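Local coordinates for protein tyrosine phosphatase (Orf virus, PDB 5NCR) that probably removes phosphate from phosphorylated tyrosine and serine residues of proteins as a homodimeric viral dual-specificity phosphatase, and probably contributes to evasion of host interferon signalling, at residues L13-A18 / A142-F147; T29-H34 / Y152-L157; A45-D50 / K56-M61; K130-A133 / T137-Q140. The protein carries 2 engineered substitutions. All coordinates share one frame; numbering follows the deposited sequence.

Interaction 1 of 4, residues L13-A18 / A142-F147; sequences LRCTRA and ARFVYF
With CG anti to the backbone N in both residues (chi1 177° in Phe144, -171° in Phe147), two aromatic side chains of helix 140-158 swing toward the end of helix 7-15, where Cys15 and Thr16 meet them. Cys15 contributes its sulfur: SG lies 4.2 Å from Phe144 CZ and 5.4 Å from the ring centroid, 71° off the ring normal, an oblique sulfur-aromatic approach. One residue on, Thr16 CG2 reaches the rim of the Phe147 ring, close to its plane, at 4.3 Å from CE1. No hydrogen bond links the two segments, and the polar groups look elsewhere. Thr16 OG1 is bonded to Leu12 O and to Arg168 NE, while Cys15 O is bonded to the hydroxyl of Tyr152, so this buried helix end has its own polar partners. The rings themselves are backed by helix 165-177, through Val176 for both and Ile172 for Phe147. Cys15 SG is also bonded covalently to Cys15 of the second subunit, and Leu148 of that subunit packs on both Cys15 and Phe144. The contact thus illustrates a disulfide set beside an aromatic core at a homodimer interface, built from the N-terminal helix 7-15 and helix 140-158 of this dual-specificity-type phosphatase.

Interaction 2 of 4, residues T29-H34 / Y152-L157; sequences TRLTDH and YEIRDL
Leu31, which with Thr32 forms a classic beta bulge opposite Val35 at the edge of the sheet, meets Ile154 of helix 140-158. The course of Leu31 can be traced outward. Its CB stays well short of the helix, and chi1 of -55° sets CG anti to the carbonyl carbon, from where the branch can extend toward the helix. CG divides the work: CD2 is the atom that arrives, 4.1 Å from Ile154 CD1, whereas CD1 is turned away from that methyl. Across the gap the nearest atom of Ile154 is CD1, the far end of its longer branch, and the two side chains meet at about a right angle, methyl against methyl. Ala123 of helix 118-134 and Leu37 of strand 35-38 also pack on Leu31, and Phe161 touches Ile154, so the pair belongs to a wider apolar layer between sheet and helices.

A second, more exposed contact lies a helical turn further on. In Thr29 the methyl and the hydroxyl serve different partners. OG1 is hydrogen-bonded to Arg158 NH1, still on the same helix, so strand 29-30 is joined to it by a polar link as well as by packing. The methyl takes the apolar share: Thr29 CG2 lies 4.1 Å from Leu157 CD1.

Interaction 3 of 4, residues A45-D50 / K56-M61; sequences AVLRGD and KCLVNM
Leu58 projects from strand 57-60 against Val46 and Leu47 of helix 40-47, and everything that crosses between the two segments is apolar. Its two methyls are shared between the neighbours. CD1 of Leu58 approaches CD2 of Leu47 at 3.8 Å, the two leucines inclined to one another, while CD2 of Leu58 lies 4.2 Å from CG1 of Val46. A chi1 of -74° holds CG of Leu58 anti to its carbonyl carbon, and the fork of the side chain then faces the helix with one branch for each partner. Leu109 of the central strand 108-111 touches both Val46 and Leu58, and Phe55 and Tyr66 from nearby loops add to the cluster.

The polar interactions of 45-50 finish the helix. Asp50 N is bonded to Ala45 O at 2.8 Å and Gly49 N to Val46 O at 3.0 Å; with the positive phi of Gly49 (77°) these two bonds make a Schellman motif. Charge joins in through a weak salt bridge, Arg48 NE to Asp50 OD2 at 3.4 Å, nearly straight at 163° and lying at the edge of the guanidinium in its plane. Ala45 CA lies against one face of that guanidinium, toward its rim.

Residues Cys57 and Val59 pack on helix 90-103 instead, so the strand is covered by helices through alternate residues. Strands 35-38 and 57-60 run parallel with helix 40-47 between them in sequence and strand 108-111 between them in the sheet: a beta-alpha-beta crossover within the dual-specificity phosphatase fold.

Interaction 4 of 4, residues K130-A133 / T137-Q140; sequences KRLA and TMTQ
Met138 lies across Arg131 and Leu132, meeting each side chain at about a right angle. Its own chain is stretched out: CG stands anti to the backbone N (chi1 -157°) and the remaining torsions are also extended, so that CB, CG, SD and CE succeed one another along a rod that runs past the flank of the last turns of helix 118-134, its CE ending beside Tyr146. The rod is divided between the two helix residues. Near its base, Met138 CB touches Leu132 CD2 at 3.8 Å, and the same leucine methyl lies 4.0 Å from Met138 SD. Further along, Arg131 takes over: Met138 SD sits 3.9 Å from Arg131 CG, and the terminal CE is 4.2 Å from that same carbon. The sulfur touches both neighbours.

Arg131 uses the aliphatic part of its side chain for this. Bent at chi2 (57°), it presents CG to the thioether, while its guanidinium is approached only obliquely by Met138 CE. No hydrogen bond crosses between 130-133 and 137-140; the contact rests on packing, with Met138 buried and its two partners partly exposed.

Polar groups nearby fix the chain that carries Met138. Its carbonyl oxygen accepts a bond from Arg143 NH1, and Thr139 sits at the N-cap of the next helix, with OG1 bonded to Ala142 N. Met138 lies in the short connection between two consecutive helices: helix 118-134 precedes it in the chain and helix 140-158 follows, and Tyr146 from the latter packs against both Met138 and Arg131.

How the interactions relate
Helix 140-158 is the common element of interactions 1 and 2, whose centres are 16 Å apart and which touch. Interaction 4, 15 Å from interaction 1 between centres, touches it at the start of that helix. Interactions 3 and 4 lie on opposite sides of the chain's centre, about 31 Å apart between centres, while interactions 2 and 3 reach the same sheet. Along the chain, interactions 1 and 2 cross, and interactions 3 and 4 are nested in series inside both loops. Interactions 3 and 4 join elements close in sequence, while 1 and 2 bring residues 13-18 and 29-34 against helix 140-158, interaction 1 holding the cysteine of the dimer disulfide.

Interaction 1 of 4, residues L13-A18 / A142-F147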
loop_
_atom_site.group_PDB
_atom_site.type_symbol
_atom_site.label_atom_id
_atom_site.label_comp_id
_atom_site.label_asym_id
_atom_site.label_seq_id
_atom_site.Cartn_x
_atom_site.Cartn_y
_atom_site.Cartn_z
ATOM N N LEU B 13 3.543 2.289 6.644
ATOM C CA LEU B 13 4.522 3.367 6.732
ATOM C C LEU B 13 5.351 3.430 5.433
ATOM O O LEU B 13 5.577 4.516 4.933
ATOM C CB LEU B 13 5.421 3.165 7.943
ATOM C CG LEU B 13 6.361 4.338 8.233
ATOM C CD1 LEU B 13 5.566 5.610 8.666
ATOM C CD2 LEU B 13 7.389 3.956 9.263
ATOM N N ARG B 14 5.731 2.256 4.862
ATOM C CA ARG B 14 6.437 2.136 3.591
ATOM C C ARG B 14 5.541 2.539 2.436
ATOM O O ARG B 14 6.029 3.279 1.578
ATOM C CB ARG B 14 6.988 0.713 3.384
ATOM C CG ARG B 14 8.140 0.695 2.401
ATOM C CD ARG B 14 8.656 -0.704 2.136
ATOM N NE ARG B 14 9.538 -0.732 0.967
ATOM C CZ ARG B 14 10.145 -1.823 0.512
ATOM N NH1 ARG B 14 9.985 -2.986 1.130
ATOM N NH2 ARG B 14 10.921 -1.758 -0.562
ATOM N N CYS B 15 4.255 2.037 2.376
ATOM C CA CYS B 15 3.246 2.428 1.357
ATOM C C CYS B 15 3.116 3.962 1.254
ATOM O O CYS B 15 2.875 4.492 0.164
ATOM C CB CYS B 15 1.882 1.830 1.678
ATOM S SG CYS B 15 1.702 0.082 1.257
ATOM N N THR B 16 3.224 4.656 2.394
ATOM C CA THR B 16 3.052 6.107 2.479
ATOM C C THR B 16 4.384 6.895 2.481
ATOM O O THR B 16 4.368 8.126 2.680
ATOM C CB THR B 16 2.152 6.453 3.669
ATOM O OG1 THR B 16 2.688 5.916 4.876
ATOM C CG2 THR B 16 0.717 5.997 3.476
ATOM N N ARG B 17 5.522 6.202 2.260
ATOM C CA ARG B 17 6.841 6.810 2.086
ATOM C C ARG B 17 6.841 7.249 0.600
ATOM O O ARG B 17 7.140 6.472 -0.305
ATOM C CB ARG B 17 7.960 5.798 2.378
ATOM C CG ARG B 17 9.354 6.393 2.406
ATOM C CD ARG B 17 10.376 5.362 2.819
ATOM N NE ARG B 17 11.703 5.963 2.975
ATOM C CZ ARG B 17 12.839 5.400 2.575
ATOM N NH1 ARG B 17 12.828 4.215 1.974
ATOM N NH2 ARG B 17 13.996 6.020 2.767
ATOM N N ALA B 18 6.370 8.471 0.370
ATOM C CA ALA B 18 6.154 9.040 -0.950
ATOM C C ALA B 18 7.396 9.686 -1.590
ATOM O O ALA B 18 7.346 10.121 -2.750
ATOM C CB ALA B 18 4.998 10.022 -0.894
ATOM N N ALA B 142 -9.532 -2.488 6.022
ATOM C CA ALA B 142 -10.306 -1.339 5.521
ATOM C C ALA B 142 -9.694 -0.016 6.024
ATOM O O ALA B 142 -9.494 0.889 5.218
ATOM C CB ALA B 142 -11.766 -1.453 5.914
ATOM N N ARG B 143 -9.300 0.037 7.311
ATOM C CA ARG B 143 -8.641 1.170 7.940
ATOM C C ARG B 143 -7.301 1.416 7.250
ATOM O O ARG B 143 -6.973 2.566 6.994
ATOM C CB ARG B 143 -8.456 0.989 9.474
ATOM C CG ARG B 143 -9.782 0.967 10.226
ATOM C CD ARG B 143 -9.700 1.081 11.732
ATOM N NE ARG B 143 -8.812 0.103 12.363
ATOM C CZ ARG B 143 -9.189 -1.080 12.839
ATOM N NH1 ARG B 143 -10.434 -1.494 12.688
ATOM N NH2 ARG B 143 -8.306 -1.879 13.423
ATOM N N PHE B 144 -6.559 0.323 6.942
ATOM C CA PHE B 144 -5.250 0.333 6.277
ATOM C C PHE B 144 -5.339 1.005 4.915
ATOM O O PHE B 144 -4.561 1.904 4.615
ATOM C CB PHE B 144 -4.687 -1.124 6.178
ATOM C CG PHE B 144 -3.368 -1.287 5.439
ATOM C CD1 PHE B 144 -3.279 -1.042 4.071
ATOM C CD2 PHE B 144 -2.224 -1.717 6.108
ATOM C CE1 PHE B 144 -2.064 -1.196 3.390
ATOM C CE2 PHE B 144 -1.017 -1.896 5.420
ATOM C CZ PHE B 144 -0.945 -1.630 4.072
ATOM N N VAL B 145 -6.286 0.564 4.097
ATOM C CA VAL B 145 -6.515 1.067 2.744
ATOM C C VAL B 145 -7.071 2.520 2.793
ATOM O O VAL B 145 -6.698 3.342 1.962
ATOM C CB VAL B 145 -7.435 0.103 1.950
ATOM C CG1 VAL B 145 -7.887 0.736 0.635
ATOM C CG2 VAL B 145 -6.731 -1.231 1.685
ATOM N N TYR B 146 -7.958 2.814 3.748
ATOM C CA TYR B 146 -8.509 4.154 3.866
ATOM C C TYR B 146 -7.391 5.135 4.219
ATOM O O TYR B 146 -7.371 6.222 3.671
ATOM C CB TYR B 146 -9.681 4.233 4.865
ATOM C CG TYR B 146 -10.295 5.621 4.931
ATOM C CD1 TYR B 146 -11.236 6.037 3.988
ATOM C CD2 TYR B 146 -9.863 6.552 5.875
ATOM C CE1 TYR B 146 -11.749 7.342 4.002
ATOM C CE2 TYR B 146 -10.358 7.857 5.888
ATOM C CZ TYR B 146 -11.299 8.248 4.949
ATOM O OH TYR B 146 -11.779 9.538 4.993
ATOM N N PHE B 147 -6.454 4.734 5.125
ATOM C CA PHE B 147 -5.344 5.581 5.540
ATOM C C PHE B 147 -4.478 5.870 4.302
ATOM O O PHE B 147 -4.104 7.008 4.060
ATOM C CB PHE B 147 -4.503 4.883 6.616
ATOM C CG PHE B 147 -3.451 5.783 7.246
ATOM C CD1 PHE B 147 -2.258 6.069 6.576
ATOM C CD2 PHE B 147 -3.621 6.277 8.536
ATOM C CE1 PHE B 147 -1.279 6.882 7.169
ATOM C CE2 PHE B 147 -2.672 7.136 9.105
ATOM C CZ PHE B 147 -1.492 7.409 8.433
#

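Interaction 2 of 4, residues T29-H34 / Y152-L157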
loop_
_atom_site.group_PDB
_atom_site.type_symbol
_atom_site.label_atom_id
_atom_site.label_comp_id
_atom_site.label_asym_id
_atom_site.label_seq_id
_atom_site.Cartn_x
_atom_site.Cartn_y
_atom_site.Cartn_z
ATOM N N THR B 29 -6.024 24.266 3.019
ATOM C CA THR B 29 -6.835 23.187 2.469
ATOM C C THR B 29 -7.934 22.913 3.476
ATOM O O THR B 29 -7.680 22.663 4.635
ATOM C CB THR B 29 -5.966 21.942 2.178
ATOM O OG1 THR B 29 -4.906 22.314 1.300
ATOM C CG2 THR B 29 -6.760 20.785 1.568
ATOM N N ARG B 30 -9.153 22.947 3.005
ATOM C CA ARG B 30 -10.334 22.696 3.782
ATOM C C ARG B 30 -10.490 21.166 3.809
ATOM O O ARG B 30 -10.666 20.547 2.765
ATOM C CB ARG B 30 -11.492 23.396 3.064
ATOM C CG ARG B 30 -12.747 23.498 3.845
ATOM C CD ARG B 30 -13.808 24.151 2.991
ATOM N NE ARG B 30 -14.910 23.233 2.696
ATOM C CZ ARG B 30 -15.860 23.459 1.794
ATOM N NH1 ARG B 30 -15.860 24.584 1.086
ATOM N NH2 ARG B 30 -16.804 22.554 1.578
ATOM N N LEU B 31 -10.348 20.556 4.987
ATOM C CA LEU B 31 -10.432 19.094 5.164
ATOM C C LEU B 31 -11.872 18.634 5.348
ATOM O O LEU B 31 -12.250 17.559 4.854
ATOM C CB LEU B 31 -9.594 18.619 6.355
ATOM C CG LEU B 31 -8.109 18.985 6.393
ATOM C CD1 LEU B 31 -7.629 19.093 7.831
ATOM C CD2 LEU B 31 -7.267 18.010 5.583
ATOM N N THR B 32 -12.641 19.397 6.140
ATOM C CA THR B 32 -14.076 19.210 6.362
ATOM C C THR B 32 -14.712 20.586 6.223
ATOM O O THR B 32 -13.978 21.574 6.190
ATOM C CB THR B 32 -14.399 18.602 7.739
ATOM O OG1 THR B 32 -13.889 19.454 8.740
ATOM C CG2 THR B 32 -13.844 17.218 7.912
ATOM N N ASP B 33 -16.052 20.674 6.249
ATOM C CA ASP B 33 -16.749 21.952 6.147
ATOM C C ASP B 33 -16.175 23.051 7.068
ATOM O O ASP B 33 -16.105 24.200 6.637
ATOM C CB ASP B 33 -18.250 21.781 6.383
ATOM C CG ASP B 33 -19.020 21.274 5.179
ATOM O OD1 ASP B 33 -18.893 20.073 4.853
ATOM O OD2 ASP B 33 -19.739 22.082 4.552
ATOM N N HIS B 34 -15.698 22.707 8.283
ATOM C CA HIS B 34 -15.168 23.734 9.187
ATOM C C HIS B 34 -13.695 23.571 9.598
ATOM O O HIS B 34 -13.174 24.458 10.259
ATOM C CB HIS B 34 -16.063 23.867 10.432
ATOM C CG HIS B 34 -17.519 23.970 10.093
ATOM N ND1 HIS B 34 -18.010 25.100 9.432
ATOM C CD2 HIS B 34 -18.535 23.098 10.257
ATOM C CE1 HIS B 34 -19.298 24.886 9.238
ATOM N NE2 HIS B 34 -19.670 23.702 9.709
ATOM N N TYR B 152 -2.588 9.825 0.296
ATOM C CA TYR B 152 -2.229 10.209 -1.079
ATOM C C TYR B 152 -3.189 11.239 -1.656
ATOM O O TYR B 152 -2.765 12.092 -2.419
ATOM C CB TYR B 152 -2.045 8.993 -1.979
ATOM C CG TYR B 152 -0.666 8.401 -1.776
ATOM C CD1 TYR B 152 0.478 9.104 -2.146
ATOM C CD2 TYR B 152 -0.499 7.173 -1.146
ATOM C CE1 TYR B 152 1.753 8.601 -1.900
ATOM C CE2 TYR B 152 0.773 6.653 -0.906
ATOM C CZ TYR B 152 1.900 7.371 -1.296
ATOM O OH TYR B 152 3.174 6.925 -1.040
ATOM N N GLU B 153 -4.455 11.224 -1.203
ATOM C CA GLU B 153 -5.454 12.199 -1.644
ATOM C C GLU B 153 -5.071 13.607 -1.153
ATOM O O GLU B 153 -5.040 14.547 -1.959
ATOM C CB GLU B 153 -6.835 11.772 -1.134
ATOM C CG GLU B 153 -8.028 12.551 -1.671
ATOM C CD GLU B 153 -9.344 11.803 -1.494
ATOM O OE1 GLU B 153 -10.325 12.439 -1.043
ATOM O OE2 GLU B 153 -9.393 10.582 -1.787
ATOM N N ILE B 154 -4.718 13.748 0.144
ATOM C CA ILE B 154 -4.333 15.030 0.744
ATOM C C ILE B 154 -2.973 15.462 0.208
ATOM O O ILE B 154 -2.811 16.637 -0.134
ATOM C CB ILE B 154 -4.416 15.022 2.317
ATOM C CG1 ILE B 154 -5.861 14.711 2.765
ATOM C CG2 ILE B 154 -3.922 16.392 2.898
ATOM C CD1 ILE B 154 -6.028 14.288 4.241
ATOM N N ARG B 155 -2.015 14.517 0.100
ATOM C CA ARG B 155 -0.686 14.822 -0.436
ATOM C C ARG B 155 -0.771 15.303 -1.894
ATOM O O ARG B 155 0.020 16.151 -2.294
ATOM C CB ARG B 155 0.272 13.632 -0.341
ATOM C CG ARG B 155 1.730 14.035 -0.317
ATOM C CD ARG B 155 2.610 12.821 -0.173
ATOM N NE ARG B 155 4.024 13.181 -0.041
ATOM C CZ ARG B 155 4.870 13.330 -1.060
ATOM N NH1 ARG B 155 4.457 13.143 -2.309
ATOM N NH2 ARG B 155 6.143 13.641 -0.834
ATOM N N ASP B 156 -1.735 14.802 -2.665
ATOM C CA ASP B 156 -1.923 15.247 -4.047
ATOM C C ASP B 156 -2.309 16.741 -4.067
ATOM O O ASP B 156 -1.839 17.469 -4.940
ATOM C CB ASP B 156 -3.004 14.402 -4.761
ATOM C CG ASP B 156 -3.195 14.711 -6.242
ATOM O OD1 ASP B 156 -2.233 15.219 -6.870
ATOM O OD2 ASP B 156 -4.319 14.459 -6.771
ATOM N N LEU B 157 -3.157 17.183 -3.107
ATOM C CA LEU B 157 -3.616 18.580 -3.038
ATOM C C LEU B 157 -2.553 19.527 -2.504
ATOM O O LEU B 157 -2.531 20.692 -2.887
ATOM C CB LEU B 157 -4.875 18.709 -2.148
ATOM C CG LEU B 157 -6.133 17.927 -2.532
ATOM C CD1 LEU B 157 -7.152 17.997 -1.429
ATOM C CD2 LEU B 157 -6.733 18.416 -3.825
#

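Interaction 3 of 4, residues A45-D50 / K56-M61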
loop_
_atom_site.group_PDB
_atom_site.type_symbol
_atom_site.label_atom_id
_atom_site.label_comp_id
_atom_site.label_asym_id
_atom_site.label_seq_id
_atom_site.Cartn_x
_atom_site.Cartn_y
_atom_site.Cartn_z
ATOM N N ALA B 45 -2.137 35.494 7.939
ATOM C CA ALA B 45 -3.208 36.147 7.182
ATOM C C ALA B 45 -4.477 36.262 8.034
ATOM O O ALA B 45 -5.102 37.320 8.035
ATOM C CB ALA B 45 -3.485 35.390 5.885
ATOM N N VAL B 46 -4.830 35.203 8.785
ATOM C CA VAL B 46 -5.981 35.178 9.710
ATOM C C VAL B 46 -5.799 36.280 10.776
ATOM O O VAL B 46 -6.684 37.119 10.951
ATOM C CB VAL B 46 -6.203 33.772 10.373
ATOM C CG1 VAL B 46 -7.351 33.797 11.390
ATOM C CG2 VAL B 46 -6.450 32.686 9.326
ATOM N N LEU B 47 -4.625 36.291 11.439
ATOM C CA LEU B 47 -4.270 37.240 12.497
ATOM C C LEU B 47 -4.209 38.714 12.043
ATOM O O LEU B 47 -4.486 39.594 12.860
ATOM C CB LEU B 47 -2.967 36.827 13.195
ATOM C CG LEU B 47 -2.990 35.458 13.885
ATOM C CD1 LEU B 47 -1.600 34.920 14.032
ATOM C CD2 LEU B 47 -3.732 35.511 15.228
ATOM N N ARG B 48 -3.883 38.979 10.753
ATOM C CA ARG B 48 -3.845 40.345 10.189
ATOM C C ARG B 48 -5.265 40.819 9.827
ATOM O O ARG B 48 -5.445 41.978 9.450
ATOM C CB ARG B 48 -3.009 40.389 8.893
ATOM C CG ARG B 48 -1.499 40.279 9.038
ATOM C CD ARG B 48 -0.763 40.518 7.718
ATOM N NE ARG B 48 -1.421 39.937 6.537
ATOM C CZ ARG B 48 -1.057 38.800 5.949
ATOM N NH1 ARG B 48 -0.045 38.089 6.430
ATOM N NH2 ARG B 48 -1.707 38.362 4.878
ATOM N N GLY B 49 -6.233 39.900 9.875
ATOM C CA GLY B 49 -7.608 40.161 9.470
ATOM C C GLY B 49 -7.728 40.169 7.955
ATOM O O GLY B 49 -8.645 40.786 7.412
ATOM N N ASP B 50 -6.798 39.470 7.267
ATOM C CA ASP B 50 -6.698 39.369 5.814
ATOM C C ASP B 50 -7.301 38.075 5.243
ATOM O O ASP B 50 -7.245 37.863 4.033
ATOM C CB ASP B 50 -5.219 39.505 5.396
ATOM C CG ASP B 50 -4.659 40.909 5.498
ATOM O OD1 ASP B 50 -5.030 41.632 6.454
ATOM O OD2 ASP B 50 -3.839 41.285 4.629
ATOM N N LYS B 56 -12.925 31.016 13.799
ATOM C CA LYS B 56 -13.271 31.218 15.205
ATOM C C LYS B 56 -12.190 30.635 16.096
ATOM O O LYS B 56 -12.031 31.067 17.237
ATOM C CB LYS B 56 -14.633 30.581 15.518
ATOM N N CYS B 57 -11.456 29.647 15.562
ATOM C CA CYS B 57 -10.405 28.931 16.286
ATOM C C CYS B 57 -9.145 28.710 15.457
ATOM O O CYS B 57 -9.216 28.502 14.244
ATOM C CB CYS B 57 -10.934 27.609 16.838
ATOM S SG CYS B 57 -12.510 27.739 17.713
ATOM N N LEU B 58 -8.001 28.741 16.130
ATOM C CA LEU B 58 -6.676 28.485 15.572
ATOM C C LEU B 58 -6.022 27.401 16.418
ATOM O O LEU B 58 -6.013 27.494 17.648
ATOM C CB LEU B 58 -5.794 29.734 15.577
ATOM C CG LEU B 58 -6.081 30.819 14.559
ATOM C CD1 LEU B 58 -5.449 32.124 14.998
ATOM C CD2 LEU B 58 -5.565 30.430 13.192
ATOM N N VAL B 59 -5.511 26.366 15.775
ATOM C CA VAL B 59 -4.815 25.299 16.488
ATOM C C VAL B 59 -3.349 25.437 16.043
ATOM O O VAL B 59 -2.981 25.081 14.918
ATOM C CB VAL B 59 -5.401 23.878 16.243
ATOM C CG1 VAL B 59 -4.585 22.836 17.002
ATOM C CG2 VAL B 59 -6.887 23.788 16.619
ATOM N N ASN B 60 -2.540 25.996 16.923
ATOM C CA ASN B 60 -1.126 26.287 16.717
ATOM C C ASN B 60 -0.243 25.159 17.187
ATOM O O ASN B 60 -0.102 24.917 18.388
ATOM C CB ASN B 60 -0.756 27.614 17.393
ATOM C CG ASN B 60 0.699 27.986 17.280
ATOM O OD1 ASN B 60 1.415 27.545 16.384
ATOM N ND2 ASN B 60 1.153 28.843 18.161
ATOM N N MET B 61 0.399 24.499 16.247
ATOM C CA MET B 61 1.254 23.376 16.590
ATOM C C MET B 61 2.729 23.660 16.415
ATOM O O MET B 61 3.530 22.755 16.214
ATOM C CB MET B 61 0.790 22.156 15.847
ATOM C CG MET B 61 -0.551 21.751 16.342
ATOM S SD MET B 61 -1.235 20.560 15.286
ATOM C CE MET B 61 -0.570 19.069 16.049
#

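Interaction 4 of 4, residues K130-A133 / T137-Q140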
loop_
_atom_site.group_PDB
_atom_site.type_symbol
_atom_site.label_atom_id
_atom_site.label_comp_id
_atom_site.label_asym_id
_atom_site.label_seq_id
_atom_site.Cartn_x
_atom_site.Cartn_y
_atom_site.Cartn_z
ATOM N N LYS B 130 -12.829 11.028 11.926
ATOM C CA LYS B 130 -14.121 11.352 11.342
ATOM C C LYS B 130 -14.698 10.160 10.576
ATOM O O LYS B 130 -15.868 9.843 10.743
ATOM C CB LYS B 130 -14.004 12.616 10.475
ATOM C CG LYS B 130 -15.312 13.033 9.842
ATOM C CD LYS B 130 -15.295 14.446 9.328
ATOM C CE LYS B 130 -16.533 14.690 8.466
ATOM N NZ LYS B 130 -16.514 13.932 7.175
ATOM N N ARG B 131 -13.860 9.475 9.795
ATOM C CA ARG B 131 -14.258 8.282 9.043
ATOM C C ARG B 131 -14.703 7.157 9.976
ATOM O O ARG B 131 -15.756 6.554 9.732
ATOM C CB ARG B 131 -13.117 7.809 8.131
ATOM C CG ARG B 131 -13.488 6.630 7.214
ATOM C CD ARG B 131 -14.681 6.955 6.328
ATOM N NE ARG B 131 -14.986 5.876 5.410
ATOM C CZ ARG B 131 -15.205 6.055 4.117
ATOM N NH1 ARG B 131 -15.157 7.274 3.591
ATOM N NH2 ARG B 131 -15.486 5.018 3.336
ATOM N N LEU B 132 -13.940 6.909 11.055
ATOM C CA LEU B 132 -14.250 5.886 12.064
ATOM C C LEU B 132 -15.488 6.225 12.881
ATOM O O LEU B 132 -16.184 5.318 13.332
ATOM C CB LEU B 132 -13.034 5.562 12.965
ATOM C CG LEU B 132 -11.847 4.941 12.201
ATOM C CD1 LEU B 132 -10.575 4.995 12.989
ATOM C CD2 LEU B 132 -12.172 3.546 11.729
ATOM N N ALA B 133 -15.807 7.519 13.038
ATOM C CA ALA B 133 -17.024 7.920 13.736
ATOM C C ALA B 133 -18.239 7.553 12.825
ATOM O O ALA B 133 -19.231 7.020 13.320
ATOM C CB ALA B 133 -16.972 9.414 14.056
ATOM N N THR B 137 -17.386 0.202 12.523
ATOM C CA THR B 137 -17.124 -1.228 12.331
ATOM C C THR B 137 -15.941 -1.481 11.386
ATOM O O THR B 137 -15.550 -2.640 11.204
ATOM C CB THR B 137 -18.386 -1.946 11.800
ATOM O OG1 THR B 137 -18.514 -1.694 10.392
ATOM C CG2 THR B 137 -19.661 -1.579 12.569
ATOM N N MET B 138 -15.436 -0.421 10.735
ATOM C CA MET B 138 -14.360 -0.464 9.743
ATOM C C MET B 138 -13.253 -1.443 10.139
ATOM O O MET B 138 -12.694 -1.290 11.213
ATOM C CB MET B 138 -13.825 0.942 9.505
ATOM C CG MET B 138 -13.155 1.102 8.188
ATOM S SD MET B 138 -12.894 2.845 7.860
ATOM C CE MET B 138 -12.272 2.744 6.273
ATOM N N THR B 139 -13.002 -2.485 9.321
ATOM C CA THR B 139 -11.999 -3.522 9.661
ATOM C C THR B 139 -10.583 -2.977 9.582
ATOM O O THR B 139 -10.396 -1.901 9.027
ATOM C CB THR B 139 -12.142 -4.760 8.771
ATOM O OG1 THR B 139 -11.781 -4.408 7.432
ATOM C CG2 THR B 139 -13.527 -5.368 8.840
ATOM N N GLN B 140 -9.595 -3.711 10.150
ATOM C CA GLN B 140 -8.191 -3.294 10.118
ATOM C C GLN B 140 -7.685 -3.160 8.655
ATOM O O GLN B 140 -7.182 -2.086 8.353
ATOM C CB GLN B 140 -7.313 -4.191 10.990
ATOM C CG GLN B 140 -5.894 -3.680 11.187
ATOM C CD GLN B 140 -5.110 -4.626 12.055
ATOM O OE1 GLN B 140 -4.774 -5.740 11.636
ATOM N NE2 GLN B 140 -4.836 -4.221 13.298
#